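Local coordinates for protein starch synthase I (Hordeum vulgare, PDB 4HLN) that belongs to the starch synthases, plant glycosyltransferases built from two Rossmann-like domains in the GT-B manner, at residues A[352-360]-A[621-632]; A[391-399]-A[609-618]. One frame throughout, in Å; residues are numbered along the deposited sequence.

Interaction 1: A[352-360]-A[621-632]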
loop_
_atom_site.group_PDB
_atom_site.type_symbol
_atom_site.label_atom_id
_atom_site.label_comp_id
_atom_site.label_asym_id
_atom_site.label_seq_id
_atom_site.Cartn_x
_atom_site.Cartn_y
_atom_site.Cartn_z
ATOM N N VAL A 352 -15.869 3.023 6.685
ATOM C CA VAL A 352 -15.145 3.003 7.950
ATOM C C VAL A 352 -16.133 2.696 9.049
ATOM O O VAL A 352 -15.837 2.002 10.030
ATOM C CB VAL A 352 -14.479 4.352 8.233
ATOM C CG1 VAL A 352 -14.299 4.539 9.719
ATOM C CG2 VAL A 352 -13.151 4.448 7.513
ATOM N N VAL A 353 -17.337 3.202 8.852
ATOM C CA VAL A 353 -18.390 3.028 9.817
ATOM C C VAL A 353 -18.986 1.612 9.822
ATOM O O VAL A 353 -19.420 1.157 10.859
ATOM C CB VAL A 353 -19.463 4.111 9.618
ATOM C CG1 VAL A 353 -20.844 3.591 9.957
ATOM C CG2 VAL A 353 -19.110 5.334 10.438
ATOM N N THR A 354 -18.971 0.912 8.687
ATOM C CA THR A 354 -19.676 -0.373 8.550
ATOM C C THR A 354 -18.811 -1.611 8.277
ATOM O O THR A 354 -19.289 -2.734 8.375
ATOM C CB THR A 354 -20.711 -0.312 7.416
ATOM O OG1 THR A 354 -20.060 0.090 6.196
ATOM C CG2 THR A 354 -21.809 0.669 7.761
ATOM N N ALA A 355 -17.556 -1.420 7.907
ATOM C CA ALA A 355 -16.700 -2.556 7.586
ATOM C C ALA A 355 -16.459 -3.344 8.847
ATOM O O ALA A 355 -16.701 -2.851 9.938
ATOM C CB ALA A 355 -15.377 -2.084 7.011
ATOM N N ASP A 356 -15.955 -4.561 8.707
ATOM C CA ASP A 356 -15.709 -5.388 9.882
ATOM C C ASP A 356 -14.287 -5.238 10.403
ATOM O O ASP A 356 -14.083 -5.033 11.597
ATOM C CB ASP A 356 -16.089 -6.838 9.595
ATOM C CG ASP A 356 -17.567 -6.979 9.253
ATOM O OD1 ASP A 356 -18.398 -6.379 9.975
ATOM O OD2 ASP A 356 -17.899 -7.646 8.249
ATOM N N ARG A 357 -13.316 -5.321 9.502
ATOM C CA ARG A 357 -11.935 -4.997 9.822
ATOM C C ARG A 357 -11.463 -3.864 8.906
ATOM O O ARG A 357 -12.065 -3.619 7.869
ATOM C CB ARG A 357 -11.025 -6.216 9.624
ATOM C CG ARG A 357 -11.407 -7.472 10.387
ATOM C CD ARG A 357 -11.228 -7.336 11.865
ATOM N NE ARG A 357 -9.883 -6.919 12.239
ATOM C CZ ARG A 357 -9.406 -6.995 13.479
ATOM N NH1 ARG A 357 -10.173 -7.499 14.452
ATOM N NH2 ARG A 357 -8.165 -6.580 13.742
ATOM N N ILE A 358 -10.381 -3.187 9.282
ATOM C CA ILE A 358 -9.825 -2.115 8.466
ATOM C C ILE A 358 -8.316 -2.196 8.368
ATOM O O ILE A 358 -7.615 -2.192 9.380
ATOM C CB ILE A 358 -10.163 -0.732 9.039
ATOM C CG1 ILE A 358 -11.677 -0.548 9.102
ATOM C CG2 ILE A 358 -9.485 0.380 8.204
ATOM C CD1 ILE A 358 -12.112 0.691 9.758
ATOM N N VAL A 359 -7.820 -2.261 7.141
ATOM C CA VAL A 359 -6.390 -2.235 6.883
ATOM C C VAL A 359 -6.040 -0.895 6.252
ATOM O O VAL A 359 -6.551 -0.535 5.193
ATOM C CB VAL A 359 -5.982 -3.376 5.937
ATOM C CG1 VAL A 359 -4.518 -3.259 5.562
ATOM C CG2 VAL A 359 -6.276 -4.728 6.585
ATOM N N THR A 360 -5.163 -0.146 6.897
ATOM C CA THR A 360 -4.995 1.241 6.500
ATOM C C THR A 360 -3.546 1.692 6.443
ATOM O O THR A 360 -2.737 1.322 7.287
ATOM C CB THR A 360 -5.785 2.156 7.443
ATOM O OG1 THR A 360 -5.315 3.500 7.315
ATOM C CG2 THR A 360 -5.610 1.697 8.878
ATOM N N ILE A 621 -6.337 -11.772 9.945
ATOM C CA ILE A 621 -7.321 -10.714 9.994
ATOM C C ILE A 621 -8.713 -11.222 9.650
ATOM O O ILE A 621 -9.648 -11.008 10.414
ATOM C CB ILE A 621 -6.887 -9.545 9.085
ATOM C CG1 ILE A 621 -5.715 -8.812 9.735
ATOM C CG2 ILE A 621 -8.036 -8.580 8.809
ATOM C CD1 ILE A 621 -5.044 -7.835 8.812
ATOM N N PHE A 622 -8.847 -11.908 8.521
ATOM C CA PHE A 622 -10.144 -12.462 8.111
ATOM C C PHE A 622 -10.718 -13.392 9.143
ATOM O O PHE A 622 -11.927 -13.466 9.298
ATOM C CB PHE A 622 -10.045 -13.223 6.793
ATOM C CG PHE A 622 -9.474 -12.411 5.676
ATOM C CD1 PHE A 622 -9.551 -11.027 5.703
ATOM C CD2 PHE A 622 -8.846 -13.023 4.610
ATOM C CE1 PHE A 622 -9.018 -10.267 4.682
ATOM C CE2 PHE A 622 -8.303 -12.274 3.588
ATOM C CZ PHE A 622 -8.389 -10.894 3.619
ATOM N N GLU A 623 -9.855 -14.118 9.841
ATOM C CA GLU A 623 -10.347 -15.039 10.853
ATOM C C GLU A 623 -10.988 -14.294 12.011
ATOM O O GLU A 623 -12.114 -14.625 12.428
ATOM C CB GLU A 623 -9.261 -16.008 11.306
ATOM C CG GLU A 623 -9.047 -17.108 10.260
ATOM C CD GLU A 623 -10.377 -17.681 9.714
ATOM O OE1 GLU A 623 -11.324 -17.892 10.514
ATOM O OE2 GLU A 623 -10.480 -17.912 8.484
ATOM N N TRP A 624 -10.292 -13.269 12.499
ATOM C CA TRP A 624 -10.892 -12.353 13.454
ATOM C C TRP A 624 -12.241 -11.816 12.970
ATOM O O TRP A 624 -13.184 -11.731 13.750
ATOM C CB TRP A 624 -9.967 -11.195 13.709
ATOM C CG TRP A 624 -8.753 -11.587 14.409
ATOM C CD1 TRP A 624 -8.601 -12.635 15.266
ATOM C CD2 TRP A 624 -7.485 -10.944 14.324
ATOM N NE1 TRP A 624 -7.308 -12.681 15.730
ATOM C CE2 TRP A 624 -6.602 -11.650 15.166
ATOM C CE3 TRP A 624 -7.009 -9.838 13.622
ATOM C CZ2 TRP A 624 -5.269 -11.280 15.326
ATOM C CZ3 TRP A 624 -5.681 -9.473 13.778
ATOM C CH2 TRP A 624 -4.828 -10.194 14.622
ATOM N N ALA A 625 -12.341 -11.462 11.692
ATOM C CA ALA A 625 -13.581 -10.882 11.197
ATOM C C ALA A 625 -14.712 -11.879 11.268
ATOM O O ALA A 625 -15.833 -11.533 11.660
ATOM C CB ALA A 625 -13.427 -10.369 9.780
ATOM N N PHE A 626 -14.415 -13.120 10.885
ATOM C CA PHE A 626 -15.442 -14.153 10.823
ATOM C C PHE A 626 -15.874 -14.579 12.207
ATOM O O PHE A 626 -17.053 -14.792 12.457
ATOM C CB PHE A 626 -14.959 -15.362 10.038
ATOM C CG PHE A 626 -15.053 -15.191 8.560
ATOM C CD1 PHE A 626 -16.284 -15.060 7.947
ATOM C CD2 PHE A 626 -13.911 -15.158 7.780
ATOM C CE1 PHE A 626 -16.384 -14.904 6.579
ATOM C CE2 PHE A 626 -13.999 -15.000 6.414
ATOM C CZ PHE A 626 -15.242 -14.880 5.811
ATOM N N VAL A 627 -14.911 -14.687 13.109
ATOM C CA VAL A 627 -15.205 -15.058 14.484
ATOM C C VAL A 627 -16.135 -14.048 15.175
ATOM O O VAL A 627 -17.016 -14.440 15.937
ATOM C CB VAL A 627 -13.916 -15.230 15.293
ATOM C CG1 VAL A 627 -14.229 -15.201 16.771
ATOM C CG2 VAL A 627 -13.203 -16.527 14.888
ATOM N N ASP A 628 -15.952 -12.759 14.888
ATOM C CA ASP A 628 -16.786 -11.715 15.482
ATOM C C ASP A 628 -18.104 -11.459 14.735
ATOM O O ASP A 628 -18.290 -11.874 13.588
ATOM C CB ASP A 628 -15.993 -10.416 15.631
ATOM C CG ASP A 628 -14.731 -10.593 16.472
ATOM O OD1 ASP A 628 -14.746 -11.466 17.370
ATOM O OD2 ASP A 628 -13.724 -9.872 16.232
ATOM N N GLN A 629 -19.022 -10.778 15.410
ATOM C CA GLN A 629 -20.307 -10.421 14.826
ATOM C C GLN A 629 -20.089 -9.402 13.735
ATOM O O GLN A 629 -19.203 -8.561 13.851
ATOM C CB GLN A 629 -21.197 -9.782 15.891
ATOM C CG GLN A 629 -21.717 -10.739 16.940
ATOM C CD GLN A 629 -22.950 -11.494 16.470
ATOM O OE1 GLN A 629 -23.037 -11.921 15.312
ATOM N NE2 GLN A 629 -23.923 -11.646 17.368
ATOM N N PRO A 630 -20.909 -9.450 12.679
ATOM C CA PRO A 630 -20.798 -8.337 11.739
ATOM C C PRO A 630 -20.887 -7.055 12.539
ATOM O O PRO A 630 -21.821 -6.864 13.314
ATOM C CB PRO A 630 -22.006 -8.509 10.811
ATOM C CG PRO A 630 -22.889 -9.494 11.471
ATOM C CD PRO A 630 -22.026 -10.345 12.354
ATOM N N TYR A 631 -19.882 -6.206 12.374
ATOM C CA TYR A 631 -19.747 -5.017 13.195
ATOM C C TYR A 631 -21.043 -4.229 13.243
ATOM O O TYR A 631 -21.508 -3.838 14.325
ATOM C CB TYR A 631 -18.618 -4.127 12.680
ATOM C CG TYR A 631 -18.647 -2.744 13.287
ATOM C CD1 TYR A 631 -18.990 -1.639 12.524
ATOM C CD2 TYR A 631 -18.356 -2.548 14.632
ATOM C CE1 TYR A 631 -19.019 -0.375 13.078
ATOM C CE2 TYR A 631 -18.385 -1.288 15.190
ATOM C CZ TYR A 631 -18.716 -0.207 14.406
ATOM O OH TYR A 631 -18.741 1.049 14.947
ATOM N N VAL A 632 -21.623 -3.980 12.073
ATOM C CA VAL A 632 -22.834 -3.203 12.080
ATOM C C VAL A 632 -24.012 -4.090 12.360
ATOM O O VAL A 632 -24.544 -4.782 11.497
ATOM C CB VAL A 632 -23.001 -2.223 10.893
ATOM C CG1 VAL A 632 -24.457 -2.067 10.538
ATOM C CG2 VAL A 632 -22.449 -0.850 11.294
HETATM O O HOH W 1 -20.605 -4.979 9.289
#
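R357 reaches from strand 357-360 onto the last turns of helix 611-627, its chain folded along the helix surface. Its CG lies 3.6 Å from A625 CB and also touches CG2 of I621. Bends at chi2 and chi3 then swing the guanidinium beside W624, whose CE3 sits over one face of it, 3.5 Å from R357 NH2. The two planes are 39° apart, so this is a tilted, rim-offset approach rather than a flat stack. NH2 also donates to N390 OD1, which anchors the group from the strand side. Further along the strand, V359 CG2 meets I621 CD1 at 4.0 Å.

Beyond the helix, D356 holds the C-terminal tail. Its OD1 accepts from Y631 N at 2.8 Å, nearly along the C-O axis, while OD2 takes S295 N, so the carboxylate bridges the sheet and the tail. A water within reach of D356 OD1 and T354 O accepts from V632 N.

The contact lies where helix 611-627 covers the first domain's sheet; its last turns, 621-627, run nearly antiparallel to strand 357-360 (155°). F622 and A625 touch strand 264-269, P630 touches strand 294-299, and I621 and W624 touch strand 389-391.

Interaction 2: A[391-399]-A[609-618]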
loop_
_atom_site.group_PDB
_atom_site.type_symbol
_atom_site.label_atom_id
_atom_site.label_comp_id
_atom_site.label_asym_id
_atom_site.label_seq_id
_atom_site.Cartn_x
_atom_site.Cartn_y
_atom_site.Cartn_z
ATOM N N GLY A 391 -2.102 -2.338 9.746
ATOM C CA GLY A 391 -1.388 -1.690 8.663
ATOM C C GLY A 391 -1.419 -2.511 7.388
ATOM O O GLY A 391 -1.696 -3.713 7.417
ATOM N N ILE A 392 -1.145 -1.859 6.264
ATOM C CA ILE A 392 -1.007 -2.566 5.000
ATOM C C ILE A 392 0.240 -3.434 5.087
ATOM O O ILE A 392 1.254 -2.999 5.599
ATOM C CB ILE A 392 -0.811 -1.599 3.821
ATOM C CG1 ILE A 392 -1.766 -0.401 3.914
ATOM C CG2 ILE A 392 -0.979 -2.337 2.516
ATOM C CD1 ILE A 392 -2.933 -0.461 2.968
ATOM N N VAL A 393 0.169 -4.667 4.608
ATOM C CA VAL A 393 1.358 -5.513 4.573
ATOM C C VAL A 393 1.608 -5.956 3.146
ATOM O O VAL A 393 0.692 -6.437 2.472
ATOM C CB VAL A 393 1.236 -6.754 5.490
ATOM C CG1 VAL A 393 2.484 -7.653 5.362
ATOM C CG2 VAL A 393 1.024 -6.328 6.939
ATOM N N ASN A 394 2.849 -5.773 2.694
ATOM C CA ASN A 394 3.239 -6.099 1.325
ATOM C C ASN A 394 4.316 -7.192 1.256
ATOM O O ASN A 394 4.884 -7.594 2.277
ATOM C CB ASN A 394 3.690 -4.831 0.570
ATOM C CG ASN A 394 2.577 -3.753 0.470
ATOM O OD1 ASN A 394 2.748 -2.619 0.929
ATOM N ND2 ASN A 394 1.451 -4.110 -0.148
ATOM N N GLY A 395 4.578 -7.687 0.050
ATOM C CA GLY A 395 5.645 -8.648 -0.161
ATOM C C GLY A 395 6.542 -8.218 -1.307
ATOM O O GLY A 395 6.262 -7.227 -1.994
ATOM N N ILE A 396 7.624 -8.962 -1.520
ATOM C CA ILE A 396 8.519 -8.691 -2.635
ATOM C C ILE A 396 8.822 -9.998 -3.321
ATOM O O ILE A 396 8.724 -11.047 -2.697
ATOM C CB ILE A 396 9.877 -8.075 -2.176
ATOM C CG1 ILE A 396 10.747 -9.137 -1.499
ATOM C CG2 ILE A 396 9.658 -6.867 -1.267
ATOM C CD1 ILE A 396 11.972 -8.587 -0.782
ATOM N N ASP A 397 9.199 -9.921 -4.599
ATOM C CA ASP A 397 9.676 -11.078 -5.357
ATOM C C ASP A 397 11.114 -11.434 -4.972
ATOM O O ASP A 397 12.046 -10.680 -5.263
ATOM C CB ASP A 397 9.606 -10.784 -6.853
ATOM C CG ASP A 397 9.950 -11.994 -7.702
ATOM O OD1 ASP A 397 10.541 -12.961 -7.157
ATOM O OD2 ASP A 397 9.634 -11.971 -8.915
ATOM N N ILE A 398 11.301 -12.583 -4.333
ATOM C CA ILE A 398 12.621 -12.934 -3.827
ATOM C C ILE A 398 13.449 -13.651 -4.889
ATOM O O ILE A 398 14.590 -14.050 -4.647
ATOM C CB ILE A 398 12.539 -13.775 -2.548
ATOM C CG1 ILE A 398 11.744 -15.053 -2.818
ATOM C CG2 ILE A 398 11.913 -12.958 -1.411
ATOM C CD1 ILE A 398 11.683 -15.999 -1.637
ATOM N N ASN A 399 12.876 -13.806 -6.075
ATOM C CA ASN A 399 13.659 -14.293 -7.198
ATOM C C ASN A 399 14.467 -13.145 -7.777
ATOM O O ASN A 399 15.607 -13.321 -8.197
ATOM C CB ASN A 399 12.761 -14.920 -8.261
ATOM C CG ASN A 399 11.903 -16.046 -7.703
ATOM O OD1 ASN A 399 10.689 -16.086 -7.928
ATOM N ND2 ASN A 399 12.529 -16.959 -6.956
ATOM N N HIS A 609 9.785 -11.677 3.833
ATOM C CA HIS A 609 9.211 -10.535 3.138
ATOM C C HIS A 609 8.442 -10.990 1.910
ATOM O O HIS A 609 8.207 -10.210 0.983
ATOM C CB HIS A 609 10.309 -9.566 2.689
ATOM C CG HIS A 609 11.231 -9.130 3.784
ATOM N ND1 HIS A 609 10.820 -8.329 4.831
ATOM C CD2 HIS A 609 12.551 -9.369 3.982
ATOM C CE1 HIS A 609 11.847 -8.107 5.633
ATOM N NE2 HIS A 609 12.909 -8.727 5.141
ATOM N N THR A 610 8.065 -12.258 1.889
ATOM C CA THR A 610 7.337 -12.791 0.747
ATOM C C THR A 610 5.872 -12.443 0.836
ATOM O O THR A 610 5.380 -11.960 1.852
ATOM C CB THR A 610 7.454 -14.326 0.638
ATOM O OG1 THR A 610 6.664 -14.953 1.662
ATOM C CG2 THR A 610 8.904 -14.747 0.776
ATOM N N TRP A 611 5.177 -12.703 -0.255
ATOM C CA TRP A 611 3.741 -12.570 -0.287
ATOM C C TRP A 611 3.032 -13.642 0.532
ATOM O O TRP A 611 1.949 -13.406 1.056
ATOM C CB TRP A 611 3.263 -12.571 -1.733
ATOM C CG TRP A 611 3.498 -11.248 -2.370
ATOM C CD1 TRP A 611 4.489 -10.924 -3.244
ATOM C CD2 TRP A 611 2.743 -10.048 -2.152
ATOM N NE1 TRP A 611 4.382 -9.605 -3.607
ATOM C CE2 TRP A 611 3.327 -9.040 -2.942
ATOM C CE3 TRP A 611 1.618 -9.733 -1.374
ATOM C CZ2 TRP A 611 2.836 -7.736 -2.980
ATOM C CZ3 TRP A 611 1.133 -8.441 -1.407
ATOM C CH2 TRP A 611 1.742 -7.455 -2.209
ATOM N N ASP A 612 3.633 -14.819 0.648
ATOM C CA ASP A 612 3.049 -15.852 1.495
ATOM C C ASP A 612 2.934 -15.336 2.909
ATOM O O ASP A 612 1.904 -15.507 3.567
ATOM C CB ASP A 612 3.879 -17.136 1.481
ATOM C CG ASP A 612 3.346 -18.154 0.501
ATOM O OD1 ASP A 612 2.107 -18.202 0.298
ATOM O OD2 ASP A 612 4.169 -18.903 -0.075
ATOM N N HIS A 613 4.002 -14.707 3.378
ATOM C CA HIS A 613 4.007 -14.209 4.729
ATOM C C HIS A 613 2.939 -13.130 4.829
ATOM O O HIS A 613 2.194 -13.062 5.806
ATOM C CB HIS A 613 5.377 -13.655 5.082
ATOM C CG HIS A 613 5.483 -13.188 6.497
ATOM N ND1 HIS A 613 5.191 -11.895 6.874
ATOM C CD2 HIS A 613 5.839 -13.844 7.628
ATOM C CE1 HIS A 613 5.370 -11.770 8.178
ATOM N NE2 HIS A 613 5.765 -12.936 8.658
ATOM N N ALA A 614 2.858 -12.301 3.796
ATOM C CA ALA A 614 1.879 -11.235 3.771
ATOM C C ALA A 614 0.454 -11.789 3.790
ATOM O O ALA A 614 -0.387 -11.326 4.562
ATOM C CB ALA A 614 2.101 -10.357 2.552
ATOM N N ALA A 615 0.181 -12.775 2.935
ATOM C CA ALA A 615 -1.158 -13.359 2.845
ATOM C C ALA A 615 -1.548 -14.043 4.155
ATOM O O ALA A 615 -2.710 -14.029 4.556
ATOM C CB ALA A 615 -1.242 -14.328 1.698
ATOM N N GLU A 616 -0.564 -14.632 4.821
ATOM C CA GLU A 616 -0.768 -15.219 6.131
ATOM C C GLU A 616 -1.365 -14.173 7.087
ATOM O O GLU A 616 -2.332 -14.455 7.804
ATOM C CB GLU A 616 0.573 -15.709 6.649
ATOM C CG GLU A 616 0.517 -16.809 7.653
ATOM C CD GLU A 616 1.872 -17.485 7.791
ATOM O OE1 GLU A 616 2.814 -17.088 7.062
ATOM O OE2 GLU A 616 1.994 -18.413 8.620
ATOM N N GLN A 617 -0.798 -12.965 7.081
ATOM C CA GLN A 617 -1.283 -11.879 7.932
ATOM C C GLN A 617 -2.751 -11.553 7.627
ATOM O O GLN A 617 -3.602 -11.527 8.520
ATOM C CB GLN A 617 -0.449 -10.621 7.728
ATOM C CG GLN A 617 1.032 -10.850 7.661
ATOM C CD GLN A 617 1.572 -11.366 8.957
ATOM O OE1 GLN A 617 1.551 -10.664 9.965
ATOM N NE2 GLN A 617 2.058 -12.605 8.949
ATOM N N TYR A 618 -3.050 -11.291 6.362
ATOM C CA TYR A 618 -4.422 -10.993 5.998
ATOM C C TYR A 618 -5.340 -12.138 6.414
ATOM O O TYR A 618 -6.489 -11.915 6.797
ATOM C CB TYR A 618 -4.537 -10.691 4.501
ATOM C CG TYR A 618 -3.940 -9.352 4.127
ATOM C CD1 TYR A 618 -4.700 -8.187 4.199
ATOM C CD2 TYR A 618 -2.618 -9.247 3.721
ATOM C CE1 TYR A 618 -4.160 -6.954 3.875
ATOM C CE2 TYR A 618 -2.068 -8.018 3.394
ATOM C CZ TYR A 618 -2.844 -6.871 3.473
ATOM O OH TYR A 618 -2.305 -5.640 3.144
#
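This is a crossover contact of the GT-B kind: the extended chain 391-399, leaving strand 389-391 of the first domain's sheet on its way to the second domain, runs against the start of helix 611-627, by which the C-terminal end of the chain returns to the first domain. G395 and W611 form its middle. G395 CA stands 3.7 Å from the centroid of the five-membered ring of W611, 11° off the ring normal, a CH-pi contact over the face, and the peptide ahead of it continues across the same face, with G395 N above the ring system's centre. Having no side chain, G395 lays its backbone directly on the ring, and its CA also lies near H609 O.

Two hydrogen bonds from backbone N-H groups of 391-399 hold the chains together on either side of this CH-pi contact. I396 N donates to H609 O at 2.9 Å, with an N-H...O angle of 144°, although the donor lies nearly along the C=O axis. Toward the sheet, V393 N gives a straighter bond, 167°, to Y618 OH at 3.0 Å; the hydroxyl also lies beside I392 CG2. V393 CG1, placed anti to the backbone N, rests on A614 CB at 3.9 Å and reaches CG of Q617.

At the other end, I398 CD1 meets T610 CG2 at 3.9 Å, and I396 CD1 lies alongside H609 CB. T610 is the N-cap of the helix, its OG1 accepting from H613 N, so its methyl packs on I398 while its hydroxyl closes the helix end.

Around the contact, I396 and H609 rest on helix 529-536 of the second domain, W611 and Y618 on helix 150-156 of the first, and I392 and Y618 on V359 of strand 357-360.

Overall arrangement
From the N terminus, the chain first passes 352-360, then leaves the first domain's sheet through 391-399, builds the second domain with its six-stranded parallel sheet, and returns along helix 611-627. Interaction 2 closes the inner loop, with 209 residues between its segments, and is nested within the loop of 260 residues closed by interaction 1. Both use helix 611-627, the first near its end and the second at its start, with centres about 21 Å apart. They meet where V359 CG1 packs against G391 and I392. Interaction 1 ties the helix end and the tail to the first domain's sheet; interaction 2 joins the helix start to the outgoing crossover at the interdomain junction.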